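PDB 4UUC: ankyrin repeat and SOCS box protein 11 from Homo sapiens, which serves as the substrate-recognition subunit of a cullin-5-RING E3 ubiquitin ligase that marks proteins such as BIK for proteasomal degradation. Local coordinates for residues V30-A44 with L56-V68. Residues are numbered along the deposited sequence; the frame is centred on the assembly and turned at random.
Sequences VNLVTINRVSSLHEA and LLENGAHVNGVTV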
loop_
_atom_site.group_PDB
_atom_site.type_symbol
_atom_site.label_atom_id
_atom_site.label_comp_id
_atom_site.label_asym_id
_atom_site.label_seq_id
_atom_site.Cartn_x
_atom_site.Cartn_y
_atom_site.Cartn_z
ATOM N N VAL A 30 -21.763 -17.858 5.129
ATOM C CA VAL A 30 -20.570 -17.046 5.339
ATOM C C VAL A 30 -20.045 -16.438 4.038
ATOM O O VAL A 30 -19.466 -15.349 4.042
ATOM C CB VAL A 30 -19.461 -17.893 6.010
ATOM C CG1 VAL A 30 -18.075 -17.291 5.801
ATOM C CG2 VAL A 30 -19.751 -18.050 7.495
ATOM N N ASN A 31 -20.259 -17.138 2.927
ATOM C CA ASN A 31 -19.656 -16.755 1.655
ATOM C C ASN A 31 -20.592 -16.010 0.707
ATOM O O ASN A 31 -20.247 -15.775 -0.450
ATOM C CB ASN A 31 -19.105 -18.001 0.963
ATOM C CG ASN A 31 -17.808 -18.471 1.581
ATOM O OD1 ASN A 31 -16.914 -17.668 1.847
ATOM N ND2 ASN A 31 -17.702 -19.769 1.828
ATOM N N LEU A 32 -21.763 -15.621 1.202
ATOM C CA LEU A 32 -22.688 -14.808 0.419
ATOM C C LEU A 32 -22.021 -13.502 0.009
ATOM O O LEU A 32 -21.398 -12.831 0.838
ATOM C CB LEU A 32 -23.964 -14.523 1.217
ATOM C CG LEU A 32 -24.962 -13.540 0.594
ATOM C CD1 LEU A 32 -25.540 -14.096 -0.692
ATOM C CD2 LEU A 32 -26.072 -13.201 1.571
ATOM N N VAL A 33 -22.142 -13.150 -1.266
ATOM C CA VAL A 33 -21.576 -11.906 -1.763
ATOM C C VAL A 33 -22.658 -10.996 -2.326
ATOM O O VAL A 33 -23.756 -11.446 -2.670
ATOM C CB VAL A 33 -20.495 -12.156 -2.848
ATOM C CG1 VAL A 33 -19.357 -12.983 -2.283
ATOM C CG2 VAL A 33 -21.095 -12.840 -4.077
ATOM N N THR A 34 -22.338 -9.708 -2.400
ATOM C CA THR A 34 -23.228 -8.720 -2.989
ATOM C C THR A 34 -23.096 -8.758 -4.507
ATOM O O THR A 34 -22.355 -9.579 -5.050
ATOM C CB THR A 34 -22.913 -7.304 -2.487
ATOM O OG1 THR A 34 -21.621 -6.905 -2.962
ATOM C CG2 THR A 34 -22.929 -7.255 -0.961
ATOM N N ILE A 35 -23.806 -7.866 -5.187
ATOM C CA ILE A 35 -23.736 -7.800 -6.641
ATOM C C ILE A 35 -22.341 -7.363 -7.079
ATOM O O ILE A 35 -21.898 -7.699 -8.175
ATOM C CB ILE A 35 -24.796 -6.845 -7.228
ATOM C CG1 ILE A 35 -24.684 -5.452 -6.600
ATOM C CG2 ILE A 35 -26.189 -7.417 -7.009
ATOM C CD1 ILE A 35 -25.574 -4.410 -7.253
ATOM N N ASN A 36 -21.648 -6.627 -6.214
ATOM C CA ASN A 36 -20.260 -6.251 -6.476
ATOM C C ASN A 36 -19.287 -7.321 -5.979
ATOM O O ASN A 36 -18.080 -7.087 -5.899
ATOM C CB ASN A 36 -19.933 -4.903 -5.825
ATOM C CG ASN A 36 -20.609 -3.735 -6.524
ATOM O OD1 ASN A 36 -20.901 -3.793 -7.719
ATOM N ND2 ASN A 36 -20.855 -2.665 -5.780
ATOM N N ARG A 37 -19.828 -8.491 -5.646
ATOM C CA ARG A 37 -19.044 -9.640 -5.196
ATOM C C ARG A 37 -18.249 -9.327 -3.922
ATOM O O ARG A 37 -17.130 -9.807 -3.739
ATOM C CB ARG A 37 -18.103 -10.120 -6.304
ATOM C CG ARG A 37 -18.836 -10.598 -7.544
ATOM C CD ARG A 37 -17.942 -11.425 -8.450
ATOM N NE ARG A 37 -18.668 -11.900 -9.625
ATOM C CZ ARG A 37 -19.526 -12.915 -9.617
ATOM N NH1 ARG A 37 -19.777 -13.574 -8.493
ATOM N NH2 ARG A 37 -20.141 -13.274 -10.737
ATOM N N VAL A 38 -18.851 -8.531 -3.047
ATOM C CA VAL A 38 -18.271 -8.230 -1.741
ATOM C C VAL A 38 -18.790 -9.216 -0.699
ATOM O O VAL A 38 -20.001 -9.358 -0.515
ATOM C CB VAL A 38 -18.603 -6.790 -1.295
ATOM C CG1 VAL A 38 -17.993 -6.492 0.073
ATOM C CG2 VAL A 38 -18.110 -5.784 -2.333
ATOM N N SER A 39 -17.862 -9.894 -0.027
ATOM C CA SER A 39 -18.190 -10.833 1.042
ATOM C C SER A 39 -18.113 -10.150 2.409
ATOM O O SER A 39 -17.597 -9.041 2.532
ATOM C CB SER A 39 -17.236 -12.026 1.016
ATOM O OG SER A 39 -15.958 -11.667 1.526
ATOM N N SER A 40 -18.614 -10.826 3.434
ATOM C CA SER A 40 -18.505 -10.320 4.799
ATOM C C SER A 40 -17.039 -10.173 5.210
ATOM O O SER A 40 -16.681 -9.246 5.941
ATOM C CB SER A 40 -19.239 -11.244 5.767
ATOM O OG SER A 40 -20.637 -11.205 5.524
ATOM N N LEU A 41 -16.189 -11.076 4.730
ATOM C CA LEU A 41 -14.758 -10.992 5.025
ATOM C C LEU A 41 -14.156 -9.712 4.450
ATOM O O LEU A 41 -13.349 -9.054 5.110
ATOM C CB LEU A 41 -14.012 -12.211 4.479
ATOM C CG LEU A 41 -12.500 -12.216 4.734
ATOM C CD1 LEU A 41 -12.193 -12.182 6.231
ATOM C CD2 LEU A 41 -11.845 -13.421 4.083
ATOM N N HIS A 42 -14.541 -9.362 3.223
ATOM C CA HIS A 42 -14.113 -8.098 2.623
ATOM C C HIS A 42 -14.439 -6.931 3.554
ATOM O O HIS A 42 -13.595 -6.065 3.790
ATOM C CB HIS A 42 -14.779 -7.864 1.259
ATOM C CG HIS A 42 -14.154 -8.622 0.129
ATOM N ND1 HIS A 42 -14.837 -9.583 -0.586
ATOM C CD2 HIS A 42 -12.922 -8.548 -0.426
ATOM C CE1 HIS A 42 -14.050 -10.074 -1.526
ATOM N NE2 HIS A 42 -12.881 -9.463 -1.452
ATOM N N GLU A 43 -15.658 -6.917 4.096
ATOM C CA GLU A 43 -16.095 -5.803 4.931
ATOM C C GLU A 43 -15.387 -5.782 6.290
ATOM O O GLU A 43 -15.020 -4.712 6.774
ATOM C CB GLU A 43 -17.615 -5.842 5.116
ATOM C CG GLU A 43 -18.355 -5.823 3.778
ATOM C CD GLU A 43 -19.579 -4.921 3.735
ATOM O OE1 GLU A 43 -19.624 -3.907 4.465
ATOM O OE2 GLU A 43 -20.505 -5.229 2.950
ATOM N N ALA A 44 -15.181 -6.946 6.902
ATOM C CA ALA A 44 -14.430 -7.004 8.159
ATOM C C ALA A 44 -13.012 -6.471 7.967
ATOM O O ALA A 44 -12.500 -5.729 8.798
ATOM C CB ALA A 44 -14.382 -8.425 8.703
ATOM N N LEU A 56 -14.754 -15.525 10.524
ATOM C CA LEU A 56 -15.247 -15.814 9.184
ATOM C C LEU A 56 -14.334 -16.829 8.489
ATOM O O LEU A 56 -14.811 -17.769 7.849
ATOM C CB LEU A 56 -15.348 -14.527 8.362
ATOM C CG LEU A 56 -16.464 -13.563 8.780
ATOM C CD1 LEU A 56 -16.230 -12.173 8.208
ATOM C CD2 LEU A 56 -17.822 -14.089 8.342
ATOM N N LEU A 57 -13.023 -16.646 8.635
ATOM C CA LEU A 57 -12.046 -17.551 8.034
ATOM C C LEU A 57 -12.148 -18.956 8.625
ATOM O O LEU A 57 -12.020 -19.949 7.908
ATOM C CB LEU A 57 -10.627 -17.004 8.220
ATOM C CG LEU A 57 -10.305 -15.805 7.328
ATOM C CD1 LEU A 57 -9.060 -15.081 7.820
ATOM C CD2 LEU A 57 -10.146 -16.234 5.870
ATOM N N GLU A 58 -12.384 -19.027 9.933
ATOM C CA GLU A 58 -12.539 -20.302 10.628
ATOM C C GLU A 58 -13.752 -21.071 10.114
ATOM O O GLU A 58 -13.807 -22.297 10.210
ATOM C CB GLU A 58 -12.670 -20.075 12.139
ATOM C CG GLU A 58 -11.349 -19.778 12.837
ATOM C CD GLU A 58 -11.517 -19.376 14.294
ATOM O OE1 GLU A 58 -12.641 -19.004 14.699
ATOM O OE2 GLU A 58 -10.516 -19.432 15.038
ATOM N N ASN A 59 -14.718 -20.340 9.570
ATOM C CA ASN A 59 -15.938 -20.940 9.045
ATOM C C ASN A 59 -15.970 -20.947 7.515
ATOM O O ASN A 59 -17.039 -20.968 6.902
ATOM C CB ASN A 59 -17.157 -20.210 9.607
ATOM C CG ASN A 59 -17.401 -20.539 11.066
ATOM O OD1 ASN A 59 -18.096 -21.503 11.386
ATOM N ND2 ASN A 59 -16.815 -19.751 11.961
ATOM N N GLY A 60 -14.788 -20.927 6.906
ATOM C CA GLY A 60 -14.655 -21.202 5.485
ATOM C C GLY A 60 -14.718 -20.018 4.539
ATOM O O GLY A 60 -14.906 -20.205 3.337
ATOM N N ALA A 61 -14.559 -18.802 5.055
ATOM C CA ALA A 61 -14.544 -17.620 4.196
ATOM C C ALA A 61 -13.407 -17.728 3.177
ATOM O O ALA A 61 -12.357 -18.300 3.474
ATOM C CB ALA A 61 -14.403 -16.346 5.031
ATOM N N HIS A 62 -13.628 -17.193 1.977
ATOM C CA HIS A 62 -12.633 -17.249 0.907
ATOM C C HIS A 62 -11.578 -16.159 1.081
ATOM O O HIS A 62 -11.830 -14.985 0.815
ATOM C CB HIS A 62 -13.313 -17.111 -0.455
ATOM C CG HIS A 62 -14.298 -18.199 -0.750
ATOM N ND1 HIS A 62 -14.146 -19.487 -0.282
ATOM C CD2 HIS A 62 -15.454 -18.189 -1.455
ATOM C CE1 HIS A 62 -15.162 -20.224 -0.694
ATOM N NE2 HIS A 62 -15.971 -19.460 -1.406
ATOM N N VAL A 63 -10.390 -16.565 1.516
ATOM C CA VAL A 63 -9.328 -15.626 1.873
ATOM C C VAL A 63 -8.801 -14.829 0.673
ATOM O O VAL A 63 -8.241 -13.742 0.845
ATOM C CB VAL A 63 -8.152 -16.372 2.549
ATOM C CG1 VAL A 63 -7.363 -17.197 1.527
ATOM C CG2 VAL A 63 -7.242 -15.393 3.286
ATOM N N ASN A 64 -8.983 -15.365 -0.533
ATOM C CA ASN A 64 -8.494 -14.718 -1.752
ATOM C C ASN A 64 -9.624 -14.271 -2.685
ATOM O O ASN A 64 -9.415 -14.087 -3.887
ATOM C CB ASN A 64 -7.544 -15.662 -2.502
ATOM C CG ASN A 64 -6.189 -15.779 -1.835
ATOM O OD1 ASN A 64 -5.501 -14.778 -1.608
ATOM N ND2 ASN A 64 -5.798 -17.006 -1.511
ATOM N N GLY A 65 -10.813 -14.076 -2.123
ATOM C CA GLY A 65 -11.968 -13.653 -2.895
ATOM C C GLY A 65 -11.777 -12.280 -3.512
ATOM O O GLY A 65 -11.213 -11.388 -2.887
ATOM N N VAL A 66 -12.255 -12.111 -4.741
ATOM C CA VAL A 66 -12.055 -10.872 -5.489
ATOM C C VAL A 66 -13.383 -10.189 -5.792
ATOM O O VAL A 66 -14.328 -10.827 -6.262
ATOM C CB VAL A 66 -11.302 -11.141 -6.814
ATOM C CG1 VAL A 66 -10.959 -9.841 -7.510
ATOM C CG2 VAL A 66 -10.034 -11.941 -6.551
ATOM N N THR A 67 -13.453 -8.889 -5.509
ATOM C CA THR A 67 -14.635 -8.092 -5.823
ATOM C C THR A 67 -14.630 -7.705 -7.301
ATOM O O THR A 67 -13.636 -7.906 -7.999
ATOM C CB THR A 67 -14.707 -6.804 -4.987
ATOM O OG1 THR A 67 -13.706 -5.884 -5.438
ATOM C CG2 THR A 67 -14.514 -7.098 -3.498
ATOM N N VAL A 68 -15.737 -7.135 -7.765
ATOM C CA VAL A 68 -15.850 -6.696 -9.153
ATOM C C VAL A 68 -14.765 -5.679 -9.498
ATOM O O VAL A 68 -14.329 -5.594 -10.645
ATOM C CB VAL A 68 -17.241 -6.082 -9.436
ATOM C CG1 VAL A 68 -17.289 -5.430 -10.817
ATOM C CG2 VAL A 68 -18.320 -7.147 -9.319
HETATM O O HOH W 1 -15.993 -15.299 1.809
HETATM O O HOH W 2 -15.891 -12.226 -4.041
HETATM O O HOH W 3 -14.025 -13.329 0.197
#
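His42 reaching to Gly65, Asn31 to Gly60 and Asn36 to Val68 join two successive inter-repeat connections of the ankyrin repeat domain, a mixed contact with polar links along the loops and an apolar patch beside the helices. Near the start of helix 40-46, His42 NE2 donates to Gly65 O at 2.9 Å, the oxygen lying 20° out of the ring plane, while ND1 accepts from Ser39 N within that plane. Thr67 CG2 sits over one ring face, 3.6 Å from its centroid, in a CH-pi contact. Ser39 OG accepts from His42 N, and the two bonds make the capping box at the start of the helix; this belongs to the Thr-Pro-Leu-His motif of ankyrin repeats, here Ser-Ser-Leu-His. With an alanine at His42, Ser39 N and Gly65 O would probably lose their shared partner and the Thr67 methyl the ring beneath it. The type I turn from Thr34 to Arg37 is tied to the next connection by Val68 N, which donates almost straight to Asn36 O at 3.0 Å. At the far end the Asn31 amide lies stacked on the His62 ring, planes 10° apart. With CG of Asn31 beside its own backbone N (chi1 -76°), the amide is carried across to the Gly60 carbonyl, and Asn31 ND2 donates to Gly60 O at 3.2 Å, in the plane of its own amide but above that of the carbonyl. Gly60, with positive phi, closes helix 50-58 in a Schellman motif. Beside the Asn31 end, against the helix ends, Leu41 CD2 meets Leu57 CD2 at 3.7 Å and also touches the Ala61 methyl, which Val30 CG1 approaches too. Leu56 turns CD1 against the Leu41 backbone N, 3.6 Å away, and rests CD2 on Val30 CG1. Pro73 of helix 73-80 touches both Leu41 and His42.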